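Local coordinates for signal recognition particle 54 kDa protein (Aeropyrum pernix, PDB 7EPK), which is the SRP54 subunit of the signal recognition particle, combining a helical bundle, a P-loop GTPase-family domain and a helical signal peptide binding domain, at residues 92-97 with 209-214; 236-241 with 262-267. All blocks are in the same frame, centred on the assembly; numbering follows the deposited sequence.

Interaction 1: 92-97 with 209-214; sequences PPKTPW and RPDEVA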
loop_
_atom_site.group_PDB
_atom_site.type_symbol
_atom_site.label_atom_id
_atom_site.label_comp_id
_atom_site.label_asym_id
_atom_site.label_seq_id
_atom_site.Cartn_x
_atom_site.Cartn_y
_atom_site.Cartn_z
ATOM N N PRO A 92 -5.053 -11.761 11.153
ATOM C CA PRO A 92 -6.394 -12.290 10.947
ATOM C C PRO A 92 -7.380 -11.446 11.721
ATOM O O PRO A 92 -7.033 -10.971 12.782
ATOM C CB PRO A 92 -6.358 -13.688 11.573
ATOM C CG PRO A 92 -5.291 -13.556 12.611
ATOM C CD PRO A 92 -4.242 -12.696 11.942
ATOM N N PRO A 93 -8.629 -11.288 11.246
ATOM C CA PRO A 93 -9.600 -10.422 11.913
ATOM C C PRO A 93 -10.285 -11.063 13.112
ATOM O O PRO A 93 -11.103 -10.392 13.659
ATOM C CB PRO A 93 -10.698 -10.231 10.872
ATOM C CG PRO A 93 -10.657 -11.550 10.109
ATOM C CD PRO A 93 -9.185 -11.943 10.053
ATOM N N LYS A 94 -9.990 -12.328 13.433
ATOM C CA LYS A 94 -10.753 -13.073 14.474
ATOM C C LYS A 94 -9.905 -14.173 15.149
ATOM O O LYS A 94 -8.955 -14.735 14.526
ATOM C CB LYS A 94 -12.086 -13.571 13.903
ATOM C CG LYS A 94 -12.478 -14.994 14.255
ATOM C CD LYS A 94 -12.930 -15.844 13.094
ATOM C CE LYS A 94 -12.375 -17.257 13.110
ATOM N NZ LYS A 94 -13.365 -18.239 13.603
ATOM N N THR A 95 -10.359 -14.472 16.380
ATOM C CA THR A 95 -9.695 -15.124 17.542
ATOM C C THR A 95 -8.942 -16.348 17.055
ATOM O O THR A 95 -7.724 -16.205 16.924
ATOM C CB THR A 95 -10.717 -15.371 18.668
ATOM O OG1 THR A 95 -11.525 -14.199 18.844
ATOM C CG2 THR A 95 -10.071 -15.785 19.977
ATOM N N PRO A 96 -9.600 -17.525 16.787
ATOM C CA PRO A 96 -8.945 -18.680 16.169
ATOM C C PRO A 96 -9.100 -18.611 14.641
ATOM O O PRO A 96 -10.241 -18.534 14.124
ATOM C CB PRO A 96 -9.673 -19.916 16.729
ATOM C CG PRO A 96 -11.034 -19.391 17.148
ATOM C CD PRO A 96 -11.004 -17.863 17.061
ATOM N N TRP A 97 -7.968 -18.688 13.949
ATOM C CA TRP A 97 -7.893 -18.506 12.479
ATOM C C TRP A 97 -7.280 -19.738 11.813
ATOM O O TRP A 97 -6.026 -19.878 11.877
ATOM C CB TRP A 97 -7.095 -17.248 12.130
ATOM C CG TRP A 97 -7.248 -16.849 10.695
ATOM C CD1 TRP A 97 -6.331 -16.960 9.691
ATOM C CD2 TRP A 97 -8.428 -16.274 10.115
ATOM N NE1 TRP A 97 -6.848 -16.445 8.528
ATOM C CE2 TRP A 97 -8.134 -16.024 8.760
ATOM C CE3 TRP A 97 -9.682 -15.921 10.619
ATOM C CZ2 TRP A 97 -9.086 -15.496 7.894
ATOM C CZ3 TRP A 97 -10.618 -15.390 9.766
ATOM C CH2 TRP A 97 -10.322 -15.191 8.420
ATOM N N ARG A 209 -13.131 -26.844 8.293
ATOM C CA ARG A 209 -13.834 -25.533 8.166
ATOM C C ARG A 209 -12.823 -24.380 8.176
ATOM O O ARG A 209 -12.823 -23.532 9.061
ATOM C CB ARG A 209 -14.901 -25.402 9.259
ATOM C CG ARG A 209 -16.309 -25.718 8.769
ATOM C CD ARG A 209 -17.292 -25.751 9.901
ATOM N NE ARG A 209 -16.983 -24.618 10.736
ATOM C CZ ARG A 209 -16.916 -24.604 12.058
ATOM N NH1 ARG A 209 -17.165 -25.680 12.777
ATOM N NH2 ARG A 209 -16.631 -23.468 12.662
ATOM N N PRO A 210 -11.936 -24.268 7.163
ATOM C CA PRO A 210 -10.860 -23.281 7.211
ATOM C C PRO A 210 -11.382 -21.845 7.020
ATOM O O PRO A 210 -12.343 -21.638 6.272
ATOM C CB PRO A 210 -9.908 -23.715 6.086
ATOM C CG PRO A 210 -10.792 -24.454 5.118
ATOM C CD PRO A 210 -11.942 -25.033 5.913
ATOM N N ASP A 211 -10.760 -20.900 7.728
ATOM C CA ASP A 211 -11.116 -19.456 7.700
ATOM C C ASP A 211 -10.486 -18.825 6.440
ATOM O O ASP A 211 -11.050 -17.844 5.921
ATOM C CB ASP A 211 -10.772 -18.803 9.050
ATOM C CG ASP A 211 -11.633 -19.285 10.229
ATOM O OD1 ASP A 211 -12.879 -19.053 10.202
ATOM O OD2 ASP A 211 -11.059 -19.851 11.206
ATOM N N GLU A 212 -9.412 -19.418 5.921
ATOM C CA GLU A 212 -8.591 -18.894 4.803
ATOM C C GLU A 212 -7.978 -20.107 4.096
ATOM O O GLU A 212 -7.130 -20.764 4.710
ATOM C CB GLU A 212 -7.525 -17.924 5.346
ATOM C CG GLU A 212 -6.495 -17.382 4.341
ATOM C CD GLU A 212 -5.340 -16.524 4.921
ATOM O OE1 GLU A 212 -5.471 -16.038 6.074
ATOM O OE2 GLU A 212 -4.268 -16.347 4.241
ATOM N N VAL A 213 -8.408 -20.419 2.870
ATOM C CA VAL A 213 -7.702 -21.401 2.003
ATOM C C VAL A 213 -6.652 -20.632 1.200
ATOM O O VAL A 213 -7.014 -19.735 0.441
ATOM C CB VAL A 213 -8.684 -22.173 1.104
ATOM C CG1 VAL A 213 -7.941 -23.039 0.113
ATOM C CG2 VAL A 213 -9.672 -23.013 1.903
ATOM N N ALA A 214 -5.378 -20.921 1.401
ATOM C CA ALA A 214 -4.275 -20.244 0.688
ATOM C C ALA A 214 -3.787 -21.171 -0.416
ATOM O O ALA A 214 -3.447 -22.290 -0.101
ATOM C CB ALA A 214 -3.153 -19.900 1.630
HETATM O O HOH W 1 -14.881 -19.543 12.105
#

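Interaction 2: 236-241 with 262-267; sequences TPIGSI and TGARIK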
loop_
_atom_site.group_PDB
_atom_site.type_symbol
_atom_site.label_atom_id
_atom_site.label_comp_id
_atom_site.label_asym_id
_atom_site.label_seq_id
_atom_site.Cartn_x
_atom_site.Cartn_y
_atom_site.Cartn_z
ATOM N N THR A 236 -11.735 -26.122 -3.206
ATOM C CA THR A 236 -11.599 -25.277 -1.998
ATOM C C THR A 236 -11.475 -23.826 -2.446
ATOM O O THR A 236 -10.361 -23.390 -2.772
ATOM C CB THR A 236 -10.383 -25.716 -1.175
ATOM O OG1 THR A 236 -9.253 -25.577 -2.034
ATOM C CG2 THR A 236 -10.499 -27.138 -0.673
ATOM N N PRO A 237 -12.611 -23.079 -2.538
ATOM C CA PRO A 237 -12.582 -21.651 -2.871
ATOM C C PRO A 237 -11.383 -20.917 -2.256
ATOM O O PRO A 237 -11.299 -20.864 -1.046
ATOM C CB PRO A 237 -13.913 -21.154 -2.293
ATOM C CG PRO A 237 -14.847 -22.335 -2.544
ATOM C CD PRO A 237 -13.989 -23.583 -2.387
ATOM N N ILE A 238 -10.493 -20.398 -3.105
ATOM C CA ILE A 238 -9.255 -19.690 -2.681
ATOM C C ILE A 238 -9.614 -18.330 -2.082
ATOM O O ILE A 238 -10.421 -17.609 -2.690
ATOM C CB ILE A 238 -8.293 -19.472 -3.854
ATOM C CG1 ILE A 238 -7.965 -20.760 -4.619
ATOM C CG2 ILE A 238 -7.053 -18.743 -3.349
ATOM C CD1 ILE A 238 -7.521 -21.897 -3.748
ATOM N N GLY A 239 -8.965 -17.979 -0.973
ATOM C CA GLY A 239 -9.118 -16.702 -0.260
ATOM C C GLY A 239 -7.789 -15.985 -0.184
ATOM O O GLY A 239 -7.792 -14.760 -0.000
ATOM N N SER A 240 -6.684 -16.713 -0.339
ATOM C CA SER A 240 -5.316 -16.145 -0.322
ATOM C C SER A 240 -4.485 -16.723 -1.473
ATOM O O SER A 240 -4.816 -17.844 -1.943
ATOM C CB SER A 240 -4.672 -16.396 1.008
ATOM O OG SER A 240 -5.174 -15.470 1.958
ATOM N N ILE A 241 -3.461 -15.985 -1.918
ATOM C CA ILE A 241 -2.385 -16.526 -2.797
ATOM C C ILE A 241 -1.050 -16.149 -2.181
ATOM O O ILE A 241 -0.873 -15.003 -1.748
ATOM C CB ILE A 241 -2.490 -16.041 -4.255
ATOM C CG1 ILE A 241 -3.726 -16.638 -4.936
ATOM C CG2 ILE A 241 -1.212 -16.355 -5.023
ATOM C CD1 ILE A 241 -4.041 -16.071 -6.292
ATOM N N THR A 262 -9.404 -16.070 -9.305
ATOM C CA THR A 262 -10.066 -16.388 -8.013
ATOM C C THR A 262 -10.569 -15.104 -7.336
ATOM O O THR A 262 -11.358 -15.221 -6.379
ATOM C CB THR A 262 -9.078 -17.147 -7.129
ATOM O OG1 THR A 262 -7.939 -16.300 -6.978
ATOM C CG2 THR A 262 -8.662 -18.470 -7.736
ATOM N N GLY A 263 -10.121 -13.934 -7.816
ATOM C CA GLY A 263 -10.388 -12.601 -7.234
ATOM C C GLY A 263 -9.679 -12.438 -5.904
ATOM O O GLY A 263 -10.135 -11.601 -5.105
ATOM N N ALA A 264 -8.610 -13.223 -5.690
ATOM C CA ALA A 264 -7.899 -13.416 -4.402
ATOM C C ALA A 264 -6.681 -12.509 -4.351
ATOM O O ALA A 264 -6.089 -12.254 -5.396
ATOM C CB ALA A 264 -7.458 -14.843 -4.222
ATOM N N ARG A 265 -6.318 -12.080 -3.150
ATOM C CA ARG A 265 -5.190 -11.157 -2.930
ATOM C C ARG A 265 -3.942 -12.020 -2.765
ATOM O O ARG A 265 -4.023 -13.161 -2.250
ATOM C CB ARG A 265 -5.405 -10.240 -1.718
ATOM C CG ARG A 265 -6.832 -10.196 -1.186
ATOM C CD ARG A 265 -6.964 -9.403 0.100
ATOM N NE ARG A 265 -8.131 -9.844 0.853
ATOM C CZ ARG A 265 -8.528 -9.334 2.013
ATOM N NH1 ARG A 265 -7.850 -8.339 2.566
ATOM N NH2 ARG A 265 -9.609 -9.815 2.609
ATOM N N ILE A 266 -2.824 -11.475 -3.196
ATOM C CA ILE A 266 -1.488 -12.037 -2.905
ATOM C C ILE A 266 -1.086 -11.496 -1.536
ATOM O O ILE A 266 -0.832 -10.279 -1.436
ATOM C CB ILE A 266 -0.517 -11.655 -4.024
ATOM C CG1 ILE A 266 -0.974 -12.277 -5.344
ATOM C CG2 ILE A 266 0.910 -12.033 -3.661
ATOM C CD1 ILE A 266 -0.214 -11.768 -6.543
ATOM N N LYS A 267 -1.056 -12.358 -0.519
ATOM C CA LYS A 267 -0.835 -11.946 0.883
ATOM C C LYS A 267 0.648 -12.016 1.237
ATOM O O LYS A 267 1.076 -11.243 2.101
ATOM C CB LYS A 267 -1.679 -12.816 1.804
ATOM C CG LYS A 267 -3.186 -12.622 1.668
ATOM C CD LYS A 267 -3.922 -12.582 3.001
ATOM C CE LYS A 267 -3.356 -13.539 4.036
ATOM N NZ LYS A 267 -4.335 -13.802 5.116
#

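Interaction 1: 92-97 with 209-214
W97 presents one indole face to D211 CB and points its N-H at E212, so two consecutive residues grip it in different ways. D211 CB sits 3.4 Å from the centroid of the W97 six-membered ring, close to the ring normal, a CH-pi contact over the face. With chi1 at -68°, D211 CG stands beside its own backbone N, and the carboxylate lies only 17° from the indole plane. P92 CB and P93 CD pack near the rim of the opposite face. At the ring edge, W97 NE1 donates to E212 OE1 at 2.8 Å, nearly straight and in the indole plane. The acceptor is approached on its anti side, with the carboxylate turned 58° from the ring. E212 reaches this spot with an extended chain. Its OE1 also takes a salt bridge from K267 NZ, and OE2 hydrogen-bonds to S240 OG. D211 OD2 is committed to the backbone N of I98. The contact joins the starts of parallel strands 97-102 and 212-218 in the P-loop domain's sheet, where the backbones of D211 and E212 also pair with I98, and E212 with L100. Farther out, the loosely defined K94 end makes a long, probably weak salt bridge, NZ to D211 OD1 at 3.5 Å. The firm bond is thus the inner one, to a buried glutamate whose lysine and N-H partners would probably favour its charged form.

Interaction 2: 236-241 with 262-267
A264 CB is the apolar centre, meeting I238 CG2 at 4.0 Å and I241 CD1 at 4.2 Å. On one side of it, I238 CG1 touches T262 CG2 at 3.9 Å. T262 OG1 stands between its backbone N and carbonyl carbon (chi1 58°) and bonds to A258 O in the preceding helical turn. Farther along the strands, I241 CG2 packs on I266 CG1 at 4.1 Å, on the same face of the sheet. The backbones join here as parallel strands: I241 N donates to R265 O, and I241 O accepts from K267 N, both at 2.9 Å. I266 CA adds a CA-H...O contact to I241 O. Toward the polar edge, the aliphatic part of K267, bent at chi2 and chi3, passes S240 OG, with CD 3.3 Å away; both polar ends turn to E212 of strand 212-218. This is the strand-to-strand seam of a beta-alpha-beta crossover, in which helix 255-262 connects strands 240-244 and 265-270. I241 rests on A258 and I266 on A255 of that helix, while I238 and T262 meet H233 of helix 225-235, and strand 212-218 flanks strand 240-244.

From the N terminus, the chain leaves helix 66-81, runs through 92-97 and enters strand 97-102; interaction 1 then closes a long excursion of 111 residues when 209-214 leads into strand 212-218 beside it. Interaction 2 opens only afterwards, at 236-241, and closes a short loop of 20 residues at 262-267. The two are therefore in series, neither nested nor crossed. They meet at E212, which belongs to interaction 1 and reaches both segments of interaction 2, through S240 and K267; V213 also packs against T236 and P237. Together they tie four adjacent strands, 97-102, 212-218, 240-244 and 265-270, at their starting ends.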